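Local atomic coordinates of beta-phosphoglucomutase (Bacteroides vulgatus, PDB entry 3DV9), a protein that probably interconverts beta-glucose 1-phosphate and glucose 6-phosphate, as a putative magnesium-dependent beta-phosphoglucomutase of the haloacid dehalogenase (HAD) superfamily. Residues A25-M30 with M128-S133; L154-F159 with L175-F180. All blocks are in the same frame, centred on the assembly; numbering follows the deposited sequence. Where two conformers were deposited one is given.

Interaction 1 (A25-M30 with M128-S133); sequences AVLFDM and MVVTGS. With MG (magnesium ion), chain B; PO4 (phosphate ion), chain C.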
loop_
_atom_site.group_PDB
_atom_site.type_symbol
_atom_site.label_atom_id
_atom_site.label_comp_id
_atom_site.label_asym_id
_atom_site.label_seq_id
_atom_site.Cartn_x
_atom_site.Cartn_y
_atom_site.Cartn_z
ATOM N N ALA A 25 -7.174 -14.422 1.382
ATOM C CA ALA A 25 -7.135 -13.140 0.681
ATOM C C ALA A 25 -5.738 -12.528 0.741
ATOM O O ALA A 25 -5.004 -12.702 1.719
ATOM C CB ALA A 25 -8.165 -12.145 1.351
ATOM N N VAL A 26 -5.408 -11.751 -0.287
ATOM C CA VAL A 26 -4.127 -11.022 -0.328
ATOM C C VAL A 26 -4.461 -9.589 -0.726
ATOM O O VAL A 26 -4.995 -9.335 -1.814
ATOM C CB VAL A 26 -3.056 -11.653 -1.285
ATOM C CG1 VAL A 26 -1.673 -10.920 -1.117
ATOM C CG2 VAL A 26 -2.879 -13.162 -1.026
ATOM N N LEU A 27 -4.175 -8.670 0.200
ATOM C CA LEU A 27 -4.551 -7.263 0.102
ATOM C C LEU A 27 -3.362 -6.488 -0.384
ATOM O O LEU A 27 -2.379 -6.332 0.344
ATOM C CB LEU A 27 -4.967 -6.717 1.493
ATOM C CG LEU A 27 -6.382 -7.063 1.942
ATOM C CD1 LEU A 27 -6.963 -8.338 1.409
ATOM C CD2 LEU A 27 -6.553 -6.894 3.486
ATOM N N PHE A 28 -3.427 -6.016 -1.629
ATOM C CA PHE A 28 -2.298 -5.290 -2.246
ATOM C C PHE A 28 -2.445 -3.799 -2.191
ATOM O O PHE A 28 -3.432 -3.211 -2.696
ATOM C CB PHE A 28 -2.176 -5.659 -3.717
ATOM C CG PHE A 28 -1.656 -7.025 -3.955
ATOM C CD1 PHE A 28 -0.289 -7.203 -4.216
ATOM C CD2 PHE A 28 -2.503 -8.130 -3.936
ATOM C CE1 PHE A 28 0.243 -8.485 -4.455
ATOM C CE2 PHE A 28 -1.987 -9.435 -4.160
ATOM C CZ PHE A 28 -0.625 -9.603 -4.439
ATOM N N ASP A 29 -1.416 -3.144 -1.661
ATOM C CA ASP A 29 -1.315 -1.740 -1.959
ATOM C C ASP A 29 -1.191 -1.496 -3.496
ATOM O O ASP A 29 -0.736 -2.381 -4.245
ATOM C CB ASP A 29 -0.094 -1.180 -1.234
ATOM C CG ASP A 29 0.104 0.254 -1.499
ATOM O OD1 ASP A 29 -0.879 1.012 -1.321
ATOM O OD2 ASP A 29 1.217 0.612 -1.920
HETATM N N MSE A 30 -1.613 -0.320 -3.990
HETATM C CA MSE A 30 -1.453 -0.061 -5.431
HETATM C C MSE A 30 -0.122 0.613 -5.859
HETATM O O MSE A 30 0.693 0.047 -6.581
HETATM C CB MSE A 30 -2.635 0.739 -5.989
HETATM C CG MSE A 30 -2.559 0.801 -7.524
HETATM SE SE MSE A 30 -4.072 1.742 -8.256
HETATM C CE MSE A 30 -3.596 3.543 -7.622
HETATM N N MSE A 128 -7.191 -8.286 -3.452
HETATM C CA MSE A 128 -7.904 -7.013 -3.261
HETATM C C MSE A 128 -6.892 -5.898 -3.437
HETATM O O MSE A 128 -5.692 -6.102 -3.209
HETATM C CB MSE A 128 -8.557 -6.922 -1.860
HETATM C CG MSE A 128 -9.476 -8.119 -1.522
HETATM SE SE MSE A 128 -10.417 -7.820 0.174
HETATM C CE MSE A 128 -11.427 -6.232 -0.354
ATOM N N VAL A 129 -7.382 -4.738 -3.835
ATOM C CA VAL A 129 -6.540 -3.518 -3.907
ATOM C C VAL A 129 -6.954 -2.575 -2.804
ATOM O O VAL A 129 -8.150 -2.363 -2.598
ATOM C CB VAL A 129 -6.666 -2.792 -5.257
ATOM C CG1 VAL A 129 -5.733 -1.566 -5.271
ATOM C CG2 VAL A 129 -6.324 -3.703 -6.358
ATOM N N VAL A 130 -5.963 -2.013 -2.094
ATOM C CA VAL A 130 -6.196 -1.045 -1.006
ATOM C C VAL A 130 -5.299 0.188 -1.185
ATOM O O VAL A 130 -4.074 0.117 -0.983
ATOM C CB VAL A 130 -5.910 -1.658 0.361
ATOM C CG1 VAL A 130 -6.186 -0.602 1.476
ATOM C CG2 VAL A 130 -6.698 -2.956 0.557
ATOM N N THR A 131 -5.896 1.317 -1.541
ATOM C CA THR A 131 -5.074 2.465 -1.963
ATOM C C THR A 131 -5.570 3.747 -1.357
ATOM O O THR A 131 -6.775 3.916 -1.163
ATOM C CB THR A 131 -4.961 2.550 -3.513
ATOM O OG1 THR A 131 -4.131 3.662 -3.870
ATOM C CG2 THR A 131 -6.340 2.708 -4.150
ATOM N N GLY A 132 -4.603 4.588 -0.984
ATOM C CA GLY A 132 -4.856 5.933 -0.507
ATOM C C GLY A 132 -4.991 6.841 -1.703
ATOM O O GLY A 132 -5.193 8.049 -1.553
ATOM N N SER A 133 -4.883 6.247 -2.895
ATOM C CA SER A 133 -4.989 6.996 -4.143
ATOM C C SER A 133 -6.439 7.369 -4.407
ATOM O O SER A 133 -7.351 6.593 -4.109
ATOM C CB SER A 133 -4.454 6.184 -5.326
ATOM O OG SER A 133 -4.031 7.029 -6.380
HETATM MG MG MG B . 2.474 2.361 -1.874
HETATM P P PO4 C . -0.652 3.881 -2.132
HETATM O O1 PO4 C . -1.392 2.927 -3.049
HETATM O O2 PO4 C . 0.819 3.570 -2.101
HETATM O O3 PO4 C . -1.219 3.809 -0.712
HETATM O O4 PO4 C . -0.826 5.328 -2.573
HETATM O O HOH W 1 -1.827 2.851 -3.561
HETATM O O HOH W 2 -2.105 3.954 -0.596
HETATM O O HOH W 3 0.889 3.712 -1.564
HETATM O O HOH W 4 1.972 2.433 0.471
#

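Interaction 2 (L154-F159 with L175-F180); sequences LMVTAF and LKKGGF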
loop_
_atom_site.group_PDB
_atom_site.type_symbol
_atom_site.label_atom_id
_atom_site.label_comp_id
_atom_site.label_asym_id
_atom_site.label_seq_id
_atom_site.Cartn_x
_atom_site.Cartn_y
_atom_site.Cartn_z
ATOM N N LEU A 154 -14.486 -5.435 -4.235
ATOM C CA LEU A 154 -13.330 -5.917 -3.470
ATOM C C LEU A 154 -12.101 -5.002 -3.611
ATOM O O LEU A 154 -10.950 -5.450 -3.772
ATOM C CB LEU A 154 -12.998 -7.361 -3.852
ATOM C CG LEU A 154 -14.152 -8.357 -3.685
ATOM C CD1 LEU A 154 -13.731 -9.716 -4.201
ATOM C CD2 LEU A 154 -14.598 -8.428 -2.224
HETATM N N MSE A 155 -12.389 -3.711 -3.509
HETATM C CA MSE A 155 -11.372 -2.676 -3.602
HETATM C C MSE A 155 -11.639 -1.595 -2.580
HETATM O O MSE A 155 -12.782 -1.324 -2.225
HETATM C CB MSE A 155 -11.363 -2.051 -4.985
HETATM C CG MSE A 155 -10.561 -2.817 -6.005
HETATM SE SE MSE A 155 -10.930 -2.056 -7.731
HETATM C CE MSE A 155 -10.669 -0.162 -7.311
ATOM N N VAL A 156 -10.570 -0.975 -2.107
ATOM C CA VAL A 156 -10.692 0.094 -1.131
ATOM C C VAL A 156 -9.836 1.240 -1.661
ATOM O O VAL A 156 -8.639 1.068 -1.920
ATOM C CB VAL A 156 -10.246 -0.347 0.297
ATOM C CG1 VAL A 156 -10.256 0.830 1.270
ATOM C CG2 VAL A 156 -11.135 -1.487 0.850
ATOM N N THR A 157 -10.479 2.388 -1.851
ATOM C CA THR A 157 -9.801 3.565 -2.371
ATOM C C THR A 157 -10.047 4.767 -1.460
ATOM O O THR A 157 -10.855 4.699 -0.512
ATOM C CB THR A 157 -10.275 3.901 -3.813
ATOM O OG1 THR A 157 -11.597 4.458 -3.766
ATOM C CG2 THR A 157 -10.266 2.668 -4.723
ATOM N N ALA A 158 -9.390 5.880 -1.794
ATOM C CA ALA A 158 -9.507 7.102 -1.020
ATOM C C ALA A 158 -10.967 7.453 -0.726
ATOM O O ALA A 158 -11.262 7.963 0.352
ATOM C CB ALA A 158 -8.779 8.252 -1.717
ATOM N N PHE A 159 -11.884 7.153 -1.646
ATOM C CA PHE A 159 -13.290 7.525 -1.428
ATOM C C PHE A 159 -14.137 6.473 -0.693
ATOM O O PHE A 159 -15.319 6.701 -0.422
ATOM C CB PHE A 159 -13.969 8.079 -2.709
ATOM C CG PHE A 159 -14.579 7.034 -3.633
ATOM C CD1 PHE A 159 -14.430 7.163 -5.017
ATOM C CD2 PHE A 159 -15.342 5.967 -3.142
ATOM C CE1 PHE A 159 -15.001 6.232 -5.893
ATOM C CE2 PHE A 159 -15.911 5.027 -4.002
ATOM C CZ PHE A 159 -15.741 5.158 -5.382
ATOM N N LEU A 175 -10.938 -6.025 4.898
ATOM C CA LEU A 175 -11.402 -7.279 5.554
ATOM C C LEU A 175 -12.942 -7.334 5.614
ATOM O O LEU A 175 -13.560 -8.373 5.326
ATOM C CB LEU A 175 -10.791 -7.470 6.943
ATOM C CG LEU A 175 -9.247 -7.494 7.098
ATOM C CD1 LEU A 175 -8.926 -7.564 8.593
ATOM C CD2 LEU A 175 -8.754 -8.748 6.377
ATOM N N LYS A 176 -13.555 -6.195 5.941
ATOM C CA LYS A 176 -14.999 -6.114 6.043
ATOM C C LYS A 176 -15.671 -6.394 4.706
ATOM O O LYS A 176 -16.594 -7.210 4.633
ATOM C CB LYS A 176 -15.415 -4.740 6.547
ATOM C CG LYS A 176 -16.899 -4.710 6.947
ATOM C CD LYS A 176 -17.378 -3.310 7.236
ATOM C CE LYS A 176 -18.889 -3.263 7.387
ATOM N NZ LYS A 176 -19.269 -4.074 8.554
ATOM N N LYS A 177 -15.174 -5.731 3.649
ATOM C CA LYS A 177 -15.748 -5.862 2.308
ATOM C C LYS A 177 -15.644 -7.303 1.802
ATOM O O LYS A 177 -16.591 -7.834 1.171
ATOM C CB LYS A 177 -15.096 -4.874 1.319
ATOM C CG LYS A 177 -15.580 -3.439 1.455
ATOM C CD LYS A 177 -14.966 -2.566 0.379
ATOM C CE LYS A 177 -15.828 -1.369 0.027
ATOM N NZ LYS A 177 -15.831 -1.170 -1.461
ATOM N N GLY A 178 -14.524 -7.944 2.132
ATOM C CA GLY A 178 -14.220 -9.273 1.591
ATOM C C GLY A 178 -14.788 -10.389 2.438
ATOM O O GLY A 178 -14.908 -11.535 1.983
ATOM N N GLY A 179 -15.173 -10.031 3.655
ATOM C CA GLY A 179 -15.711 -10.979 4.638
ATOM C C GLY A 179 -14.619 -11.852 5.257
ATOM O O GLY A 179 -14.876 -13.035 5.586
ATOM N N PHE A 180 -13.419 -11.281 5.413
ATOM C CA PHE A 180 -12.260 -12.004 5.969
ATOM C C PHE A 180 -11.882 -11.620 7.398
ATOM O O PHE A 180 -12.021 -10.460 7.809
ATOM C CB PHE A 180 -11.047 -11.815 5.041
ATOM C CG PHE A 180 -11.333 -12.179 3.634
ATOM C CD1 PHE A 180 -11.648 -13.511 3.308
ATOM C CD2 PHE A 180 -11.270 -11.217 2.603
ATOM C CE1 PHE A 180 -11.937 -13.868 1.984
ATOM C CE2 PHE A 180 -11.546 -11.560 1.282
ATOM C CZ PHE A 180 -11.884 -12.900 0.947
#

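Interaction 1 (A25-M30 with M128-S133)
Phe28 sits between two backbone bonds to the parallel strand: its N donates to Met128 O at 2.8 Å, and its O accepts from Val130 N at 2.9 Å (N-H...O 164°). With Met128 N to Val26 O these bonds define the tight part of the contact, joining the neighbouring strands 25-29 and 126-130 of the Rossmann-like HAD sheet. On the face where Leu27 and Val130 pack against helix 169-178, Leu27 and Met128 lie side by side, CD1 meeting SE at 3.7 Å. On the other, the Phe28 ring turns its edge to Met128 O. Met30 CB rests on Val129 CG1, and its chain, bent at chi3 (70°), brings CE to Ser133 CB at 3.6 Å.

Beyond Val130 the chains diverge and the contact turns polar, around partly exposed Gly132 and Ser133. Thr131 OG1 accepts from Ser133 N in an ST turn. Asp29 CG stands anti to its backbone N (chi1 179°); from there OD2 binds magnesium at 2.1 Å, and Asp31, Glu65 and Asn190 complete the protein ligands. OD1 faces a phosphate, probably from the crystallisation liquor, and forms a salt bridge with Lys165, which also bonds Val130 O. A carboxylate thus shared between metal and lysine is consistent with a HAD phosphoryl-transfer site.

Interaction 2 (L154-F159 with L175-F180)
Lys177 reaches from helix 169-178 to the edge strand 155-156, a helix-on-sheet contact in the alpha/beta core of the HAD fold. Its NZ donates to Met155 O at 3.1 Å, nearly along the C=O axis (C=O...N 170°). The chain runs extended to CE and bends at chi4 (-138°), which places NZ there. The aliphatic part of the same chain packs as well: CD lies 4.0 Å from Val156 CG2, the two side chains crossing at a slant. At the helix end, Leu154 CD2 touches Gly178 CA at 3.9 Å and approaches Lys177 O.

In the next shell, Asp160 forms a salt bridge with Lys177 NZ and also accepts from Thr157 OG1, which ties the lysine to the loop following the strand. An alanine in place of Lys177 would probably leave Asp160 without its charged mate and Met155 O without this donor, and open a gap beside Val156 CG2. The helix itself closes in a Schellman motif, with Phe180 N bonded to Leu175 O at 2.9 Å and Gly179, at positive phi (75°), as the C-prime residue. Just past the turn, Gly178 O stands 3.4 Å above the plane of the Phe180 ring, over its centre.

The two interactions have centres 9 Å apart and share one parallel sheet, in which strand 126-130 lies between strand 25-29 and the edge strand 155-156. They come in series along the chain, interaction 1 closing before interaction 2 opens. Two probable hydrogen bonds, Thr131 N to Val156 O and Val156 N to Val129 O, both 2.8 Å, join them directly. Helix 169-178 supplies a second connection: Ala174 packs on Leu27 and Leu175 also touches it, while Phe180 just beyond the helix reaches Ala25. Interaction 1 therefore contains the metal-binding strand end, and interaction 2 lies at the sheet margin, with the Val156 side chain about 13 Å from the magnesium ion.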